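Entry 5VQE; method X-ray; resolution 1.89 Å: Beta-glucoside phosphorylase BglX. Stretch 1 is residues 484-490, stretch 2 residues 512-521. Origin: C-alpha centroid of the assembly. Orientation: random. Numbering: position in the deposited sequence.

Stretch 1 (484-490) TIRLVWS
Stretch 2 512-521: SNPYHLVDVP

Two irregular segments of one chain meet here and bury 411 Å² between them, both sides summed. Stretch 1 is neither helix nor strand. It is mostly extended, but I485 bends it with phi/psi of -121/25. Stretch 2 is loop or turn apart from a short 3-10 segment ending at V518. That turn is held by backbone hydrogen bonds from D519 N and V520 N to H516 O, at 2.9 and 3.0 Å. The register is set by two CA pairs: I485 CA lies 7.5 Å from N513 CA, and L487 CA lies 6.2 Å from D519 CA. The register rises in both stretches, two residues of stretch 1 against six of stretch 2.

The main anchor is a two-pronged salt bridge between R486 and D519. R486 NE lies 2.8 Å from D519 OD2, and R486 NH2 lies 2.7 Å from D519 OD1. Both hydrogen bonds are nearly straight, at 164° and 168°. The CA-to-CB bond of R486 points sideways to stretch 2. The side chain folds round, and its end comes nearer to stretch 2: chi1, chi2 and chi3 are all m (-67°, -85°, -58°), with chi4 at -79°. D519 sits at the edge of the guanidinium, near its plane, which suits paired donors facing paired acceptors. V518 CG1 covers one face, 3.9 Å from R486 NE. V518 is t (164°), and its CA-to-CB bond points toward stretch 1.

D519 is m (-73°), with chi2 at -50°. Its CA-to-CB bond also points toward stretch 1. OD2 serves twice, because L487 N donates to D519 OD2 at 3.1 Å and 140°. A carboxylate suits this place: it answers the arginine charge and also takes up a backbone NH.

N513 makes a second polar link nearer the start of both stretches. It is t (-174°), with chi2 at -12°, and its ND2 donates to I485 O at 3.3 Å and 153°. N513 OD1 accepts from Y515 N at 2.9 Å, a bond within stretch 2. An amide can thus donate across the contact and accept within its own loop. I485 is p at chi1 (58°) and t at chi2 (173°); its CG1 comes within 3.7 Å of N513 ND2.

L487 fills the apolar centre. Its CA-to-CB bond points toward stretch 2. Its chi1 of -130° lies between wells, while chi2 is t (180°). In this pose L487 CD1 packs 3.4 Å from V520 CG1, and L487 CG lies 3.9 Å from H516 ND1. The H516 ring, with chi1 m (-81°) and chi2 -42°, presents itself obliquely to the leucine.

V520 is m (-61°) and buried, and its CG1 meets two partners. Besides the leucine, W489 CZ2 approaches V520 CG1 to 3.8 Å, with the methyl at the edge of the indole, near its plane. W489 is m (-54°), with chi2 at 107°. Its CA-to-CB bond points sideways, but the ring end comes nearer to stretch 2. Water 1 completes the link: it accepts from W489 NE1 at 2.9 Å and donates to D519 O at 2.9 Å.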

ATOM      1  N   THR A 484      11.040  10.160  -7.289  1.00 44.93           N
ATOM      2  CA  THR A 484      11.584   9.082  -8.101  1.00 43.29           C
ATOM      3  C   THR A 484      11.974   7.902  -7.219  1.00 40.79           C
ATOM      4  O   THR A 484      12.358   8.068  -6.057  1.00 39.53           O
ATOM      5  CB  THR A 484      12.807   9.536  -8.912  1.00 43.45           C
ATOM      6  OG1 THR A 484      12.976   8.670 -10.040  1.00 44.73           O
ATOM      7  CG2 THR A 484      14.091   9.512  -8.065  1.00 41.26           C
ATOM      8  N   ILE A 485      11.858   6.708  -7.793  1.00 31.35           N
ATOM      9  CA  ILE A 485      12.522   5.510  -7.300  1.00 29.92           C
ATOM     10  C   ILE A 485      13.431   4.936  -8.380  1.00 26.75           C
ATOM     11  O   ILE A 485      13.700   3.739  -8.413  1.00 22.03           O
ATOM     12  CB  ILE A 485      11.509   4.458  -6.805  1.00 26.09           C
ATOM     13  CG1 ILE A 485      10.539   4.087  -7.925  1.00 21.72           C
ATOM     14  CG2 ILE A 485      10.777   4.977  -5.575  1.00 31.41           C
ATOM     15  CD1 ILE A 485       9.614   2.923  -7.578  1.00 26.17           C
ATOM     16  N   ARG A 486      13.865   5.799  -9.294  1.00 23.85           N
ATOM     17  CA  ARG A 486      14.837   5.434 -10.304  1.00 28.74           C
ATOM     18  C   ARG A 486      16.158   5.060  -9.649  1.00 27.40           C
ATOM     19  O   ARG A 486      16.471   5.468  -8.525  1.00 24.37           O
ATOM     20  CB  ARG A 486      15.059   6.596 -11.272  1.00 30.52           C
ATOM     21  CG  ARG A 486      13.848   6.936 -12.129  1.00 30.47           C
ATOM     22  CD  ARG A 486      13.782   6.080 -13.372  1.00 32.03           C
ATOM     23  NE  ARG A 486      14.984   6.227 -14.179  1.00 31.39           N
ATOM     24  CZ  ARG A 486      15.219   7.250 -14.993  1.00 31.26           C
ATOM     25  NH1 ARG A 486      14.330   8.225 -15.121  1.00 30.37           N
ATOM     26  NH2 ARG A 486      16.349   7.293 -15.682  1.00 24.56           N
ATOM     27  N   LEU A 487      16.938   4.274 -10.379  1.00 26.26           N
ATOM     28  CA  LEU A 487      18.271   3.909  -9.933  1.00 27.94           C
ATOM     29  C   LEU A 487      19.129   5.154  -9.768  1.00 31.01           C
ATOM     30  O   LEU A 487      19.306   5.926 -10.716  1.00 25.64           O
ATOM     31  CB  LEU A 487      18.907   2.950 -10.936  1.00 23.96           C
ATOM     32  CG  LEU A 487      19.513   1.675 -10.360  1.00 30.39           C
ATOM     33  CD1 LEU A 487      20.096   0.844 -11.490  1.00 28.46           C
ATOM     34  CD2 LEU A 487      20.580   1.997  -9.326  1.00 30.57           C
ATOM     35  N   VAL A 488      19.641   5.354  -8.558  1.00 32.72           N
ATOM     36  CA  VAL A 488      20.564   6.434  -8.233  1.00 33.32           C
ATOM     37  C   VAL A 488      21.805   5.793  -7.630  1.00 35.65           C
ATOM     38  O   VAL A 488      21.696   4.948  -6.735  1.00 32.79           O
ATOM     39  CB  VAL A 488      19.930   7.448  -7.260  1.00 32.66           C
ATOM     40  CG1 VAL A 488      20.941   8.506  -6.822  1.00 35.15           C
ATOM     41  CG2 VAL A 488      18.714   8.107  -7.897  1.00 32.23           C
ATOM     42  N   TRP A 489      22.977   6.176  -8.126  1.00 37.95           N
ATOM     43  CA  TRP A 489      24.226   5.586  -7.666  1.00 38.11           C
ATOM     44  C   TRP A 489      24.823   6.418  -6.534  1.00 44.92           C
ATOM     45  O   TRP A 489      24.723   7.648  -6.520  1.00 50.03           O
ATOM     46  CB  TRP A 489      25.220   5.469  -8.824  1.00 38.95           C
ATOM     47  CG  TRP A 489      24.645   4.741  -9.995  1.00 31.53           C
ATOM     48  CD1 TRP A 489      24.262   5.279 -11.186  1.00 30.53           C
ATOM     49  CD2 TRP A 489      24.357   3.345 -10.074  1.00 25.67           C
ATOM     50  NE1 TRP A 489      23.761   4.300 -12.008  1.00 30.50           N
ATOM     51  CE2 TRP A 489      23.809   3.102 -11.347  1.00 29.43           C
ATOM     52  CE3 TRP A 489      24.513   2.272  -9.193  1.00 26.99           C
ATOM     53  CZ2 TRP A 489      23.421   1.834 -11.762  1.00 26.92           C
ATOM     54  CZ3 TRP A 489      24.129   1.013  -9.607  1.00 24.25           C
ATOM     55  CH2 TRP A 489      23.585   0.804 -10.875  1.00 25.88           C
ATOM     56  N   SER A 490      25.448   5.731  -5.581  1.00 47.80           N
ATOM     57  CA  SER A 490      25.989   6.387  -4.391  1.00 46.96           C
ATOM     58  C   SER A 490      27.510   6.304  -4.313  1.00 42.45           C
ATOM     59  O   SER A 490      28.211   6.626  -5.273  1.00 46.71           O
ATOM     60  N   SER A 512      12.962  -4.859  -5.628  1.00 17.15           N
ATOM     61  CA  SER A 512      11.795  -3.996  -5.525  1.00 14.72           C
ATOM     62  C   SER A 512      11.346  -3.538  -6.909  1.00 14.86           C
ATOM     63  O   SER A 512      10.585  -4.248  -7.576  1.00 13.64           O
ATOM     64  CB  SER A 512      12.103  -2.817  -4.606  1.00 16.50           C
ATOM     65  OG  SER A 512      10.910  -2.241  -4.135  1.00 17.99           O
ATOM     66  N   ASN A 513      11.832  -2.388  -7.369  1.00 13.85           N
ATOM     67  CA  ASN A 513      11.365  -1.797  -8.622  1.00 14.74           C
ATOM     68  C   ASN A 513      11.591  -2.760  -9.788  1.00 16.01           C
ATOM     69  O   ASN A 513      12.736  -3.181 -10.023  1.00 17.47           O
ATOM     70  CB  ASN A 513      12.102  -0.479  -8.862  1.00 13.36           C
ATOM     71  CG  ASN A 513      11.576   0.290 -10.066  1.00 16.31           C
ATOM     72  OD1 ASN A 513      10.815  -0.228 -10.870  1.00 16.70           O
ATOM     73  ND2 ASN A 513      12.010   1.538 -10.196  1.00 19.64           N
ATOM     74  N   PRO A 514      10.550  -3.147 -10.530  1.00 15.29           N
ATOM     75  CA  PRO A 514      10.734  -4.104 -11.628  1.00 13.92           C
ATOM     76  C   PRO A 514      11.256  -3.488 -12.916  1.00 14.63           C
ATOM     77  O   PRO A 514      11.482  -4.224 -13.882  1.00 13.56           O
ATOM     78  CB  PRO A 514       9.318  -4.648 -11.835  1.00 14.16           C
ATOM     79  CG  PRO A 514       8.464  -3.453 -11.511  1.00 14.95           C
ATOM     80  CD  PRO A 514       9.130  -2.798 -10.347  1.00 13.58           C
ATOM     81  N   TYR A 515      11.462  -2.173 -12.958  1.00 14.18           N
ATOM     82  CA  TYR A 515      11.787  -1.474 -14.196  1.00 16.03           C
ATOM     83  C   TYR A 515      13.246  -1.040 -14.277  1.00 20.12           C
ATOM     84  O   TYR A 515      13.570  -0.155 -15.075  1.00 18.46           O
ATOM     85  CB  TYR A 515      10.890  -0.248 -14.350  1.00 17.14           C
ATOM     86  CG  TYR A 515       9.416  -0.574 -14.365  1.00 16.69           C
ATOM     87  CD1 TYR A 515       8.578  -0.114 -13.370  1.00 16.72           C
ATOM     88  CD2 TYR A 515       8.872  -1.359 -15.369  1.00 15.37           C
ATOM     89  CE1 TYR A 515       7.230  -0.409 -13.382  1.00 17.19           C
ATOM     90  CE2 TYR A 515       7.536  -1.660 -15.391  1.00 18.90           C
ATOM     91  CZ  TYR A 515       6.716  -1.185 -14.396  1.00 17.20           C
ATOM     92  OH  TYR A 515       5.374  -1.502 -14.416  1.00 18.22           O
ATOM     93  N   HIS A 516      14.141  -1.634 -13.480  1.00 19.02           N
ATOM     94  CA  HIS A 516      15.506  -1.112 -13.427  1.00 17.99           C
ATOM     95  C   HIS A 516      16.272  -1.311 -14.729  1.00 17.99           C
ATOM     96  O   HIS A 516      17.306  -0.660 -14.923  1.00 19.11           O
ATOM     97  CB  HIS A 516      16.277  -1.740 -12.269  1.00 16.21           C
ATOM     98  CG  HIS A 516      15.997  -1.104 -10.946  1.00 16.71           C
ATOM     99  ND1 HIS A 516      15.885   0.260 -10.783  1.00 19.07           N
ATOM    100  CD2 HIS A 516      15.804  -1.647  -9.722  1.00 16.19           C
ATOM    101  CE1 HIS A 516      15.636   0.529  -9.514  1.00 20.68           C
ATOM    102  NE2 HIS A 516      15.587  -0.611  -8.847  1.00 19.93           N
ATOM    103  N   LEU A 517      15.803  -2.165 -15.640  1.00 18.69           N
ATOM    104  CA  LEU A 517      16.426  -2.195 -16.956  1.00 17.62           C
ATOM    105  C   LEU A 517      16.374  -0.832 -17.645  1.00 23.09           C
ATOM    106  O   LEU A 517      17.093  -0.631 -18.631  1.00 25.11           O
ATOM    107  CB  LEU A 517      15.766  -3.261 -17.830  1.00 18.30           C
ATOM    108  CG  LEU A 517      16.181  -4.712 -17.546  1.00 21.13           C
ATOM    109  CD1 LEU A 517      15.322  -5.687 -18.328  1.00 20.56           C
ATOM    110  CD2 LEU A 517      17.671  -4.965 -17.860  1.00 19.96           C
ATOM    111  N   VAL A 518      15.546   0.097 -17.151  1.00 21.60           N
ATOM    112  CA  VAL A 518      15.548   1.472 -17.652  1.00 25.94           C
ATOM    113  C   VAL A 518      16.913   2.112 -17.446  1.00 22.09           C
ATOM    114  O   VAL A 518      17.408   2.851 -18.307  1.00 23.96           O
ATOM    115  CB  VAL A 518      14.442   2.291 -16.953  1.00 25.24           C
ATOM    116  CG1 VAL A 518      14.656   3.799 -17.152  1.00 31.65           C
ATOM    117  CG2 VAL A 518      13.071   1.885 -17.463  1.00 25.41           C
ATOM    118  N   ASP A 519      17.529   1.864 -16.296  1.00 21.48           N
ATOM    119  CA  ASP A 519      18.775   2.520 -15.939  1.00 23.47           C
ATOM    120  C   ASP A 519      19.999   1.625 -16.107  1.00 28.38           C
ATOM    121  O   ASP A 519      21.123   2.138 -16.076  1.00 24.14           O
ATOM    122  CB  ASP A 519      18.694   3.033 -14.497  1.00 26.72           C
ATOM    123  CG  ASP A 519      17.793   4.254 -14.367  1.00 29.88           C
ATOM    124  OD1 ASP A 519      17.972   5.207 -15.157  1.00 29.38           O
ATOM    125  OD2 ASP A 519      16.902   4.262 -13.494  1.00 29.97           O
ATOM    126  N   VAL A 520      19.817   0.318 -16.296  1.00 24.19           N
ATOM    127  CA  VAL A 520      20.942  -0.582 -16.558  1.00 21.20           C
ATOM    128  C   VAL A 520      20.612  -1.448 -17.771  1.00 22.70           C
ATOM    129  O   VAL A 520      20.674  -2.685 -17.694  1.00 21.35           O
ATOM    130  CB  VAL A 520      21.286  -1.431 -15.321  1.00 20.46           C
ATOM    131  CG1 VAL A 520      21.678  -0.528 -14.157  1.00 24.06           C
ATOM    132  CG2 VAL A 520      20.124  -2.348 -14.903  1.00 24.99           C
ATOM    133  N   PRO A 521      20.295  -0.848 -18.917  1.00 24.08           N
ATOM    134  CA  PRO A 521      19.933  -1.658 -20.090  1.00 21.18           C
ATOM    135  C   PRO A 521      21.077  -2.495 -20.629  1.00 23.74           C
ATOM    136  O   PRO A 521      20.819  -3.472 -21.341  1.00 22.22           O
ATOM    137  CB  PRO A 521      19.483  -0.607 -21.112  1.00 22.27           C
ATOM    138  CG  PRO A 521      20.246   0.611 -20.734  1.00 22.36           C
ATOM    139  CD  PRO A 521      20.305   0.592 -19.229  1.00 27.94           C
TER
HETATM  140  O   HOH W   1      22.375   4.188 -14.516  1.00 32.60           O